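Putative lipoprotein (Bacteroides fragilis, PDB 3QNK) probably takes part in capturing nutrient glycans at the bacterial outer membrane. Local coordinates at residues V111-A116 against I238-Q243; S226-T231 against I388-E393; N251-C256 against T384-L389; N360-K363 against Y367-Y370. All blocks are in the same frame, centred on the assembly; numbering follows the deposited sequence.

Interaction 1: V111-A116 against I238-Q243; sequences VHFLRA and IIFDVQ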
# COMPACT_ATOMS: atom_id res chain seq x y z
N VAL B 111 -12.34 -9.26 -18.03
CA VAL B 111 -11.88 -9.63 -16.68
C VAL B 111 -10.90 -10.81 -16.77
O VAL B 111 -9.92 -10.82 -16.01
CB VAL B 111 -13.06 -9.90 -15.72
CG1 VAL B 111 -12.57 -10.11 -14.30
CG2 VAL B 111 -14.06 -8.73 -15.76
N HIS B 112 -11.10 -11.75 -17.74
CA HIS B 112 -10.16 -12.86 -17.96
C HIS B 112 -8.80 -12.31 -18.37
O HIS B 112 -7.78 -12.77 -17.85
CB HIS B 112 -10.66 -13.85 -19.02
CG HIS B 112 -11.63 -14.85 -18.49
ND1 HIS B 112 -11.22 -15.85 -17.61
CD2 HIS B 112 -12.96 -14.95 -18.68
CE1 HIS B 112 -12.32 -16.52 -17.30
NE2 HIS B 112 -13.40 -16.02 -17.92
N PHE B 113 -8.81 -11.31 -19.29
CA PHE B 113 -7.61 -10.65 -19.79
C PHE B 113 -6.89 -9.94 -18.66
O PHE B 113 -5.67 -10.06 -18.55
CB PHE B 113 -7.96 -9.65 -20.92
CG PHE B 113 -6.79 -8.81 -21.39
CD1 PHE B 113 -5.83 -9.34 -22.26
CD2 PHE B 113 -6.60 -7.52 -20.91
CE1 PHE B 113 -4.74 -8.59 -22.66
CE2 PHE B 113 -5.51 -6.75 -21.33
CZ PHE B 113 -4.58 -7.29 -22.19
N LEU B 114 -7.66 -9.21 -17.81
CA LEU B 114 -7.10 -8.45 -16.69
C LEU B 114 -6.55 -9.38 -15.62
O LEU B 114 -5.43 -9.14 -15.17
CB LEU B 114 -8.12 -7.46 -16.10
CG LEU B 114 -8.41 -6.23 -16.99
CD1 LEU B 114 -9.60 -5.46 -16.48
CD2 LEU B 114 -7.21 -5.29 -17.07
N ARG B 115 -7.26 -10.46 -15.26
CA ARG B 115 -6.76 -11.39 -14.24
C ARG B 115 -5.47 -12.05 -14.70
O ARG B 115 -4.56 -12.23 -13.89
CB ARG B 115 -7.81 -12.45 -13.85
CG ARG B 115 -7.38 -13.28 -12.63
CD ARG B 115 -8.47 -14.17 -12.11
NE ARG B 115 -8.75 -15.26 -13.04
CZ ARG B 115 -9.58 -16.25 -12.78
NH1 ARG B 115 -10.22 -16.31 -11.61
NH2 ARG B 115 -9.79 -17.20 -13.68
N ALA B 116 -5.38 -12.39 -16.00
CA ALA B 116 -4.20 -12.99 -16.63
C ALA B 116 -3.03 -12.02 -16.56
O ALA B 116 -1.92 -12.41 -16.19
CB ALA B 116 -4.51 -13.35 -18.07
N ILE B 238 -0.45 0.16 -31.99
CA ILE B 238 -0.89 -0.02 -30.62
C ILE B 238 -1.85 -1.22 -30.53
O ILE B 238 -2.83 -1.26 -31.27
CB ILE B 238 -1.51 1.28 -30.05
CG1 ILE B 238 -0.48 2.43 -30.00
CG2 ILE B 238 -2.09 1.03 -28.66
CD1 ILE B 238 -1.08 3.83 -29.86
N ILE B 239 -1.55 -2.19 -29.67
CA ILE B 239 -2.43 -3.34 -29.44
C ILE B 239 -3.16 -3.11 -28.10
O ILE B 239 -4.36 -3.26 -28.04
CB ILE B 239 -1.68 -4.70 -29.51
CG1 ILE B 239 -1.22 -4.98 -30.95
CG2 ILE B 239 -2.55 -5.82 -29.01
CD1 ILE B 239 -0.29 -6.22 -31.15
N PHE B 240 -2.43 -2.70 -27.05
CA PHE B 240 -2.97 -2.39 -25.73
C PHE B 240 -2.14 -1.31 -25.06
O PHE B 240 -0.92 -1.42 -24.99
CB PHE B 240 -3.08 -3.64 -24.80
CG PHE B 240 -3.90 -3.38 -23.55
CD1 PHE B 240 -5.29 -3.32 -23.61
CD2 PHE B 240 -3.28 -3.16 -22.34
CE1 PHE B 240 -6.04 -3.04 -22.47
CE2 PHE B 240 -4.04 -2.90 -21.19
CZ PHE B 240 -5.41 -2.85 -21.26
N ASP B 241 -2.81 -0.26 -24.57
CA ASP B 241 -2.15 0.85 -23.87
C ASP B 241 -3.00 1.41 -22.72
O ASP B 241 -4.18 1.05 -22.56
CB ASP B 241 -1.78 1.98 -24.85
CG ASP B 241 -2.93 2.70 -25.56
OD1 ASP B 241 -4.12 2.35 -25.30
OD2 ASP B 241 -2.65 3.60 -26.39
N VAL B 242 -2.38 2.29 -21.93
CA VAL B 242 -2.96 3.05 -20.83
C VAL B 242 -2.41 4.47 -20.92
O VAL B 242 -1.22 4.66 -21.16
CB VAL B 242 -2.78 2.42 -19.42
CG1 VAL B 242 -3.69 1.23 -19.21
CG2 VAL B 242 -1.35 2.04 -19.14
N GLN B 243 -3.28 5.47 -20.77
CA GLN B 243 -2.85 6.87 -20.74
C GLN B 243 -2.65 7.16 -19.27
O GLN B 243 -3.61 7.30 -18.52
CB GLN B 243 -3.84 7.82 -21.45
CG GLN B 243 -3.93 7.61 -22.97
CD GLN B 243 -4.65 6.33 -23.36
OE1 GLN B 243 -5.77 6.04 -22.89
NE2 GLN B 243 -4.03 5.51 -24.19

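Interaction 2: S226-T231 against I388-E393; sequences SIWWTT and ILRYAE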
# COMPACT_ATOMS: atom_id res chain seq x y z
N SER B 226 6.63 9.01 -33.02
CA SER B 226 5.20 9.30 -33.14
C SER B 226 4.29 8.14 -32.69
O SER B 226 3.09 8.34 -32.60
CB SER B 226 4.86 9.73 -34.57
OG SER B 226 4.73 8.58 -35.38
N ILE B 227 4.85 6.94 -32.41
CA ILE B 227 4.07 5.78 -31.94
C ILE B 227 3.48 6.17 -30.58
O ILE B 227 2.31 5.91 -30.31
CB ILE B 227 4.98 4.52 -31.87
CG1 ILE B 227 5.39 4.04 -33.28
CG2 ILE B 227 4.35 3.37 -31.06
CD1 ILE B 227 6.57 3.08 -33.32
N TRP B 228 4.29 6.88 -29.79
CA TRP B 228 3.96 7.28 -28.43
C TRP B 228 3.24 8.61 -28.31
O TRP B 228 2.84 8.96 -27.19
CB TRP B 228 5.25 7.31 -27.61
CG TRP B 228 5.74 5.92 -27.42
CD1 TRP B 228 5.26 5.01 -26.52
CD2 TRP B 228 6.62 5.20 -28.29
NE1 TRP B 228 5.81 3.78 -26.76
CE2 TRP B 228 6.70 3.88 -27.81
CE3 TRP B 228 7.42 5.57 -29.39
CZ2 TRP B 228 7.54 2.91 -28.39
CZ3 TRP B 228 8.22 4.60 -29.99
CH2 TRP B 228 8.27 3.28 -29.50
N TRP B 229 3.03 9.33 -29.44
CA TRP B 229 2.36 10.63 -29.38
C TRP B 229 0.93 10.47 -29.00
O TRP B 229 0.23 9.58 -29.51
CB TRP B 229 2.41 11.41 -30.71
CG TRP B 229 3.76 11.87 -31.13
CD1 TRP B 229 4.93 11.77 -30.44
CD2 TRP B 229 4.07 12.50 -32.37
NE1 TRP B 229 5.96 12.27 -31.19
CE2 TRP B 229 5.46 12.74 -32.38
CE3 TRP B 229 3.31 12.88 -33.49
CZ2 TRP B 229 6.12 13.33 -33.46
CZ3 TRP B 229 3.96 13.48 -34.56
CH2 TRP B 229 5.34 13.71 -34.54
N THR B 230 0.48 11.36 -28.11
CA THR B 230 -0.90 11.42 -27.64
C THR B 230 -1.78 11.88 -28.81
O THR B 230 -2.92 11.42 -28.92
CB THR B 230 -1.00 12.29 -26.39
OG1 THR B 230 -0.22 13.46 -26.59
CG2 THR B 230 -0.46 11.56 -25.14
N THR B 231 -1.21 12.67 -29.76
CA THR B 231 -1.91 13.10 -30.98
C THR B 231 -1.89 11.98 -32.06
O THR B 231 -2.32 12.20 -33.19
CB THR B 231 -1.32 14.41 -31.55
OG1 THR B 231 0.08 14.26 -31.75
CG2 THR B 231 -1.63 15.63 -30.69
N ILE B 388 1.59 -1.00 -23.45
CA ILE B 388 1.89 -2.30 -22.86
C ILE B 388 2.11 -3.31 -24.00
O ILE B 388 3.06 -4.07 -23.94
CB ILE B 388 0.79 -2.72 -21.82
CG1 ILE B 388 0.72 -1.69 -20.65
CG2 ILE B 388 1.06 -4.11 -21.27
CD1 ILE B 388 -0.57 -1.63 -19.85
N LEU B 389 1.31 -3.27 -25.05
CA LEU B 389 1.47 -4.19 -26.17
C LEU B 389 1.44 -3.43 -27.52
O LEU B 389 0.45 -2.75 -27.84
CB LEU B 389 0.41 -5.30 -26.14
CG LEU B 389 0.31 -6.22 -24.90
CD1 LEU B 389 -1.03 -6.98 -24.91
CD2 LEU B 389 1.45 -7.21 -24.87
N ARG B 390 2.55 -3.55 -28.29
CA ARG B 390 2.78 -3.00 -29.64
C ARG B 390 2.87 -4.12 -30.68
O ARG B 390 3.41 -5.19 -30.37
CB ARG B 390 4.12 -2.27 -29.66
CG ARG B 390 4.15 -0.81 -29.26
CD ARG B 390 5.62 -0.45 -28.98
NE ARG B 390 6.37 -0.46 -30.22
CZ ARG B 390 7.69 -0.52 -30.34
NH1 ARG B 390 8.45 -0.56 -29.26
NH2 ARG B 390 8.25 -0.51 -31.53
N TYR B 391 2.48 -3.84 -31.93
CA TYR B 391 2.57 -4.81 -33.03
C TYR B 391 4.03 -5.31 -33.26
O TYR B 391 4.21 -6.48 -33.60
CB TYR B 391 1.99 -4.22 -34.32
CG TYR B 391 1.70 -5.22 -35.42
CD1 TYR B 391 1.21 -6.50 -35.12
CD2 TYR B 391 1.82 -4.87 -36.76
CE1 TYR B 391 0.92 -7.41 -36.13
CE2 TYR B 391 1.50 -5.76 -37.78
CZ TYR B 391 1.05 -7.04 -37.46
OH TYR B 391 0.71 -7.91 -38.46
N ALA B 392 5.06 -4.45 -33.03
CA ALA B 392 6.47 -4.80 -33.19
C ALA B 392 6.87 -6.08 -32.42
O ALA B 392 7.69 -6.85 -32.91
CB ALA B 392 7.35 -3.65 -32.74
N GLU B 393 6.26 -6.30 -31.23
CA GLU B 393 6.54 -7.44 -30.38
C GLU B 393 6.13 -8.76 -31.02
O GLU B 393 6.81 -9.77 -30.81
CB GLU B 393 5.84 -7.30 -29.05
CG GLU B 393 6.64 -7.89 -27.92
CD GLU B 393 5.94 -7.88 -26.58
OE1 GLU B 393 5.55 -6.78 -26.11
OE2 GLU B 393 5.81 -8.98 -25.99

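Interaction 3: N251-C256 against T384-L389; sequences NNMMVC and TNWIIL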
# COMPACT_ATOMS: atom_id res chain seq x y z
N ASN B 251 5.55 11.25 -8.80
CA ASN B 251 5.34 9.92 -9.37
C ASN B 251 4.95 9.97 -10.87
O ASN B 251 4.84 8.92 -11.52
CB ASN B 251 4.32 9.16 -8.54
CG ASN B 251 4.97 8.61 -7.28
OD1 ASN B 251 5.94 7.82 -7.33
ND2 ASN B 251 4.52 9.08 -6.13
N ASN B 252 4.85 11.21 -11.41
CA ASN B 252 4.53 11.46 -12.81
C ASN B 252 5.66 10.96 -13.69
O ASN B 252 6.76 11.52 -13.66
CB ASN B 252 4.25 12.95 -13.04
CG ASN B 252 3.89 13.25 -14.47
OD1 ASN B 252 4.76 13.40 -15.34
ND2 ASN B 252 2.60 13.28 -14.74
N MSE B 253 5.38 9.92 -14.49
CA MSE B 253 6.29 9.23 -15.40
C MSE B 253 7.12 10.19 -16.28
O MSE B 253 8.32 9.94 -16.47
CB MSE B 253 5.52 8.25 -16.26
CG MSE B 253 6.41 7.35 -17.05
SE MSE B 253 5.53 5.84 -17.77
CE MSE B 253 7.06 4.79 -17.82
N MSE B 254 6.50 11.26 -16.81
CA MSE B 254 7.19 12.23 -17.66
C MSE B 254 8.16 13.11 -16.87
O MSE B 254 9.31 13.22 -17.27
CB MSE B 254 6.17 13.11 -18.39
CG MSE B 254 6.80 14.00 -19.44
SE MSE B 254 5.70 15.51 -19.93
CE MSE B 254 6.96 16.36 -21.27
N VAL B 255 7.69 13.75 -15.77
CA VAL B 255 8.51 14.66 -14.95
C VAL B 255 9.67 13.87 -14.32
O VAL B 255 10.80 14.35 -14.35
CB VAL B 255 7.64 15.39 -13.91
CG1 VAL B 255 8.48 16.24 -12.96
CG2 VAL B 255 6.59 16.25 -14.60
N CYS B 256 9.41 12.65 -13.85
CA CYS B 256 10.41 11.79 -13.24
C CYS B 256 11.53 11.42 -14.18
O CYS B 256 12.61 11.13 -13.69
CB CYS B 256 9.75 10.52 -12.71
SG CYS B 256 8.86 10.77 -11.16
N THR B 384 1.22 10.18 -20.06
CA THR B 384 2.09 9.35 -20.87
C THR B 384 1.21 8.25 -21.48
O THR B 384 0.32 7.71 -20.84
CB THR B 384 3.28 8.85 -20.01
OG1 THR B 384 4.27 9.90 -20.00
CG2 THR B 384 3.92 7.56 -20.55
N ASN B 385 1.45 7.96 -22.75
CA ASN B 385 0.75 6.92 -23.46
C ASN B 385 1.62 5.67 -23.30
O ASN B 385 2.56 5.42 -24.09
CB ASN B 385 0.48 7.32 -24.94
CG ASN B 385 -0.47 6.41 -25.70
OD1 ASN B 385 -1.24 5.62 -25.12
ND2 ASN B 385 -0.46 6.54 -27.04
N TRP B 386 1.37 4.95 -22.19
CA TRP B 386 2.11 3.73 -21.87
C TRP B 386 1.58 2.58 -22.70
O TRP B 386 0.47 2.11 -22.47
CB TRP B 386 2.03 3.43 -20.36
CG TRP B 386 2.98 2.35 -19.93
CD1 TRP B 386 2.66 1.14 -19.39
CD2 TRP B 386 4.41 2.38 -20.04
NE1 TRP B 386 3.80 0.40 -19.15
CE2 TRP B 386 4.89 1.14 -19.56
CE3 TRP B 386 5.33 3.30 -20.57
CZ2 TRP B 386 6.26 0.82 -19.55
CZ3 TRP B 386 6.68 2.98 -20.58
CH2 TRP B 386 7.13 1.76 -20.05
N ILE B 387 2.37 2.15 -23.70
CA ILE B 387 1.96 1.08 -24.61
C ILE B 387 2.49 -0.25 -24.08
O ILE B 387 3.67 -0.59 -24.25
CB ILE B 387 2.38 1.35 -26.06
CG1 ILE B 387 1.90 2.76 -26.48
CG2 ILE B 387 1.84 0.26 -26.96
CD1 ILE B 387 2.55 3.33 -27.73
N ILE B 388 1.59 -1.00 -23.45
CA ILE B 388 1.89 -2.30 -22.86
C ILE B 388 2.11 -3.31 -24.00
O ILE B 388 3.06 -4.07 -23.94
CB ILE B 388 0.79 -2.72 -21.82
CG1 ILE B 388 0.72 -1.69 -20.65
CG2 ILE B 388 1.06 -4.11 -21.27
CD1 ILE B 388 -0.57 -1.63 -19.85
N LEU B 389 1.31 -3.27 -25.05
CA LEU B 389 1.47 -4.19 -26.17
C LEU B 389 1.44 -3.43 -27.52
O LEU B 389 0.45 -2.75 -27.84
CB LEU B 389 0.41 -5.30 -26.14
CG LEU B 389 0.31 -6.22 -24.90
CD1 LEU B 389 -1.03 -6.98 -24.91
CD2 LEU B 389 1.45 -7.21 -24.87

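Interaction 4: N360-K363 against Y367-Y370; sequences NVWK and YDNY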
# COMPACT_ATOMS: atom_id res chain seq x y z
N ASN B 360 19.58 10.76 -21.22
CA ASN B 360 18.21 10.68 -20.69
C ASN B 360 17.37 9.97 -21.73
O ASN B 360 17.76 9.94 -22.90
CB ASN B 360 17.61 12.06 -20.37
CG ASN B 360 18.22 12.73 -19.19
OD1 ASN B 360 19.15 13.50 -19.32
ND2 ASN B 360 17.68 12.48 -18.01
N VAL B 361 16.23 9.41 -21.31
CA VAL B 361 15.33 8.73 -22.24
C VAL B 361 14.49 9.79 -23.08
O VAL B 361 14.23 10.91 -22.61
CB VAL B 361 14.41 7.74 -21.47
CG1 VAL B 361 13.42 8.49 -20.57
CG2 VAL B 361 13.65 6.83 -22.43
N TRP B 362 14.14 9.43 -24.33
CA TRP B 362 13.18 10.16 -25.17
C TRP B 362 11.87 9.27 -25.27
O TRP B 362 11.04 9.27 -24.33
CB TRP B 362 13.76 10.52 -26.56
CG TRP B 362 12.98 11.58 -27.26
CD1 TRP B 362 11.64 11.79 -27.21
CD2 TRP B 362 13.52 12.63 -28.09
NE1 TRP B 362 11.29 12.90 -27.95
CE2 TRP B 362 12.42 13.43 -28.51
CE3 TRP B 362 14.82 13.02 -28.45
CZ2 TRP B 362 12.59 14.56 -29.32
CZ3 TRP B 362 14.98 14.13 -29.27
CH2 TRP B 362 13.88 14.88 -29.71
N LYS B 363 11.76 8.45 -26.36
CA LYS B 363 10.70 7.50 -26.65
C LYS B 363 9.28 8.02 -26.29
O LYS B 363 8.73 8.85 -27.00
CB LYS B 363 10.97 6.15 -25.95
CG LYS B 363 10.91 4.98 -26.91
CD LYS B 363 10.52 3.72 -26.20
CE LYS B 363 10.66 2.49 -27.07
NZ LYS B 363 12.00 2.26 -27.67
N TYR B 367 8.63 15.12 -26.30
CA TYR B 367 9.44 16.31 -26.46
C TYR B 367 9.16 16.96 -27.83
O TYR B 367 9.51 18.12 -28.06
CB TYR B 367 10.92 15.97 -26.34
CG TYR B 367 11.43 15.63 -24.96
CD1 TYR B 367 11.28 16.52 -23.90
CD2 TYR B 367 12.21 14.49 -24.75
CE1 TYR B 367 11.81 16.24 -22.64
CE2 TYR B 367 12.74 14.20 -23.50
CZ TYR B 367 12.54 15.08 -22.45
OH TYR B 367 13.07 14.82 -21.21
N ASP B 368 8.53 16.21 -28.75
CA ASP B 368 8.16 16.71 -30.07
C ASP B 368 7.00 17.72 -29.98
O ASP B 368 7.08 18.81 -30.55
CB ASP B 368 7.76 15.56 -31.02
CG ASP B 368 8.89 14.65 -31.45
OD1 ASP B 368 9.76 15.11 -32.21
OD2 ASP B 368 8.90 13.47 -31.03
N ASN B 369 5.93 17.36 -29.25
CA ASN B 369 4.71 18.17 -29.22
C ASN B 369 4.42 18.91 -27.94
O ASN B 369 3.93 20.03 -28.00
CB ASN B 369 3.52 17.27 -29.51
CG ASN B 369 3.65 16.56 -30.84
OD1 ASN B 369 3.66 17.20 -31.90
ND2 ASN B 369 3.80 15.25 -30.81
N TYR B 370 4.67 18.28 -26.78
CA TYR B 370 4.35 18.85 -25.48
C TYR B 370 5.02 20.18 -25.20
O TYR B 370 6.06 20.53 -25.79
CB TYR B 370 4.71 17.87 -24.33
CG TYR B 370 3.62 16.89 -23.95
CD1 TYR B 370 2.67 16.48 -24.88
CD2 TYR B 370 3.57 16.34 -22.68
CE1 TYR B 370 1.68 15.56 -24.54
CE2 TYR B 370 2.60 15.40 -22.33
CZ TYR B 370 1.65 15.02 -23.26
OH TYR B 370 0.68 14.10 -22.91
O HOH W 1 14.52 12.75 -20.78

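Interaction 1: V111-A116 against I238-Q243
F113 on helix 101-126 and F240 on strand 238-244 are the residues whose backbones come nearest, yet their CA atoms stay 11.2 Å apart, so two long side chains have to bridge the gap. The strand turns a corner at I239 and F240, where both residues face L389 in a classic beta bulge, and the F240 side chain leaves this corner toward the helix. The rings meet edge-to-face (T-shaped), with F113 giving the edge and F240 the face. CE2 of F113 comes down over the middle of the F240 ring, 3.8 Å above its plane, and lies 3.9 Å from F240 CZ and equally far from F240 CE1. The ring centroids are 5.1 Å apart and the planes are inclined at 62°, short of a true perpendicular. Each phenyl has CG opposite its own backbone N (chi1 174° for F113, -168° for F240), which sends both rings out across the gap between helix and strand. F113 also touches L160 of helix 149-166 and A183 and L187 of helix 181-194, so its ring is wedged among helices as well as against the strand. Every group in this buried meeting is apolar. The slightly positive hydrogens along one ring edge look onto the electron-rich face of the other, and the attraction is therefore mainly dispersion with a weak electrostatic term.

Interaction 2: S226-T231 against I388-E393
I227 approaches R390 first: its CD1 lies 4.3 Å from R390 NH2, a loose touch that comes in obliquely to the guanidinium group. Its other branch turns back on its own neighbour, with CG2 over the centre of the W228 indole. W228 makes the closer contact. Its CB does not head for the partner, but with CG beside the backbone N (chi1 -70°) the far rim of the six-membered ring arrives there. W228 CZ2 lies 3.7 Å from R390 NH1, and W228 CH2 stands 3.9 Å from R390 CZ, over the middle of one guanidinium face. The two planes are turned 73° apart, so the indole presents its edge to the face of the cation and the pair is not a flat stack. R390 reaches this place by bending at its third torsion (chi3 69°), which swings the guanidinium round against the indole rim. Salt bridges to E446 (from NH2) and E450 (from NH1), with a long, weak ion pair from NE to E237, probably balance the buried charge and limit the rotation of the group. W229, next along, turns elsewhere and donates from NE1 to D368 OD2. Overall, the loop between helix 221-225 and strand 238-244 is pressed against the point where strand 389-390 passes into helix 391-405, with Y224 meeting the W228 ring and F447 packing on R390.

Interaction 3: N251-C256 against T384-L389
A Met-aromatic contact joins the start of the short, weakly bonded helix 253-257 to strand 384-387, with selenomethionine M253 as the reaching residue and W386 as the aromatic. The terminal methyl does most of the touching: M253 CE sits over one face of the indole, 3.8 Å from the centroid of the six-membered ring of W386 and 29° off its normal, a CH-pi arrangement. The selenium stands more obliquely, with M253 SE 4.4 Å from that centroid. The chain of M253 leaves the helix with CG opposite the backbone N (chi1 -170°) and stays extended beyond it, which carries the methyl right across to the ring. On the way SE passes the methyl branch of T384, 3.6 Å from its CG2, the two side chains crossing at about a right angle. Selenomethionine M254 adds a looser touch, its CB 4.1 Å from T384 OG1, before its end turns away. N252 holds the N-cap position: its OD1 accepts from V255 N at 3.0 Å along a lone pair in the carbonyl plane, and weakly from M254 N. N252 ND2 in turn donates to F382 O, tying the cap to the chain just ahead of the strand. Strand 384-387 is an outer strand of a three-stranded antiparallel sheet, paired with strand 238-244. From that strand Y244 touches M253 and V242 touches W386, while W364 meets the W386 ring edge-to-face. M138 of the second subunit packs on N252 at the helix start.

Interaction 4: N360-K363 against Y367-Y370
Y367 stands with its ring edge on one face of the W362 indole, an edge-to-face (T-shaped) pair with planes 80° apart and the Y367 ring centroid 5.0 Å from that of the five-membered ring. The edge atom is Y367 CD2, set toward the indole rim and 3.7 Å from W362 CD1. Behind it Y367 CB rests on W362 NE1 at 3.5 Å. W362 CG lies opposite the backbone N (chi1 -163°), which brings the end of the indole toward Y367 although its CB sets off to one side. At the far end of the tyrosine a water forms a bridge: it accepts from Y367 OH at 2.6 Å and donates to V361 O at the same distance, so the phenol is tied to the backbone beside the tryptophan. The hydroxyl also bonds to V259 N. Farther out, R225 makes a salt bridge with D368 and a cation-pi contact with W362, and F331 meets the Y367 ring edge-to-face. The contact closes a short loop just beyond strand 360-361, which pairs antiparallel with strand 323-324. V324 from that strand and I330 from strand 329-330 pack on both aromatic rings, while helix 253-257 touches V361 through N257.

How the interactions relate
From the N terminus, helix 101-126 supplies the first half of interaction 1, which closes onto strand 238-244 across 121 intervening residues. Before that strand begins, 226-231 opens interaction 2, so the two loops cross. Interaction 3 opens at 251-256, after interaction 1 has closed, and ends on the same run of chain as interaction 2, with I388 and L389 common to both. Interaction 4, a local loop, lies within the long loops of interactions 2 and 3. The antiparallel sheet unites interactions 1 to 3, its central strand 238-244 flanked by 384-387 and 389-390. Interaction 4 joins them from outside that sheet, through K363 on W228 and Y370 on M254.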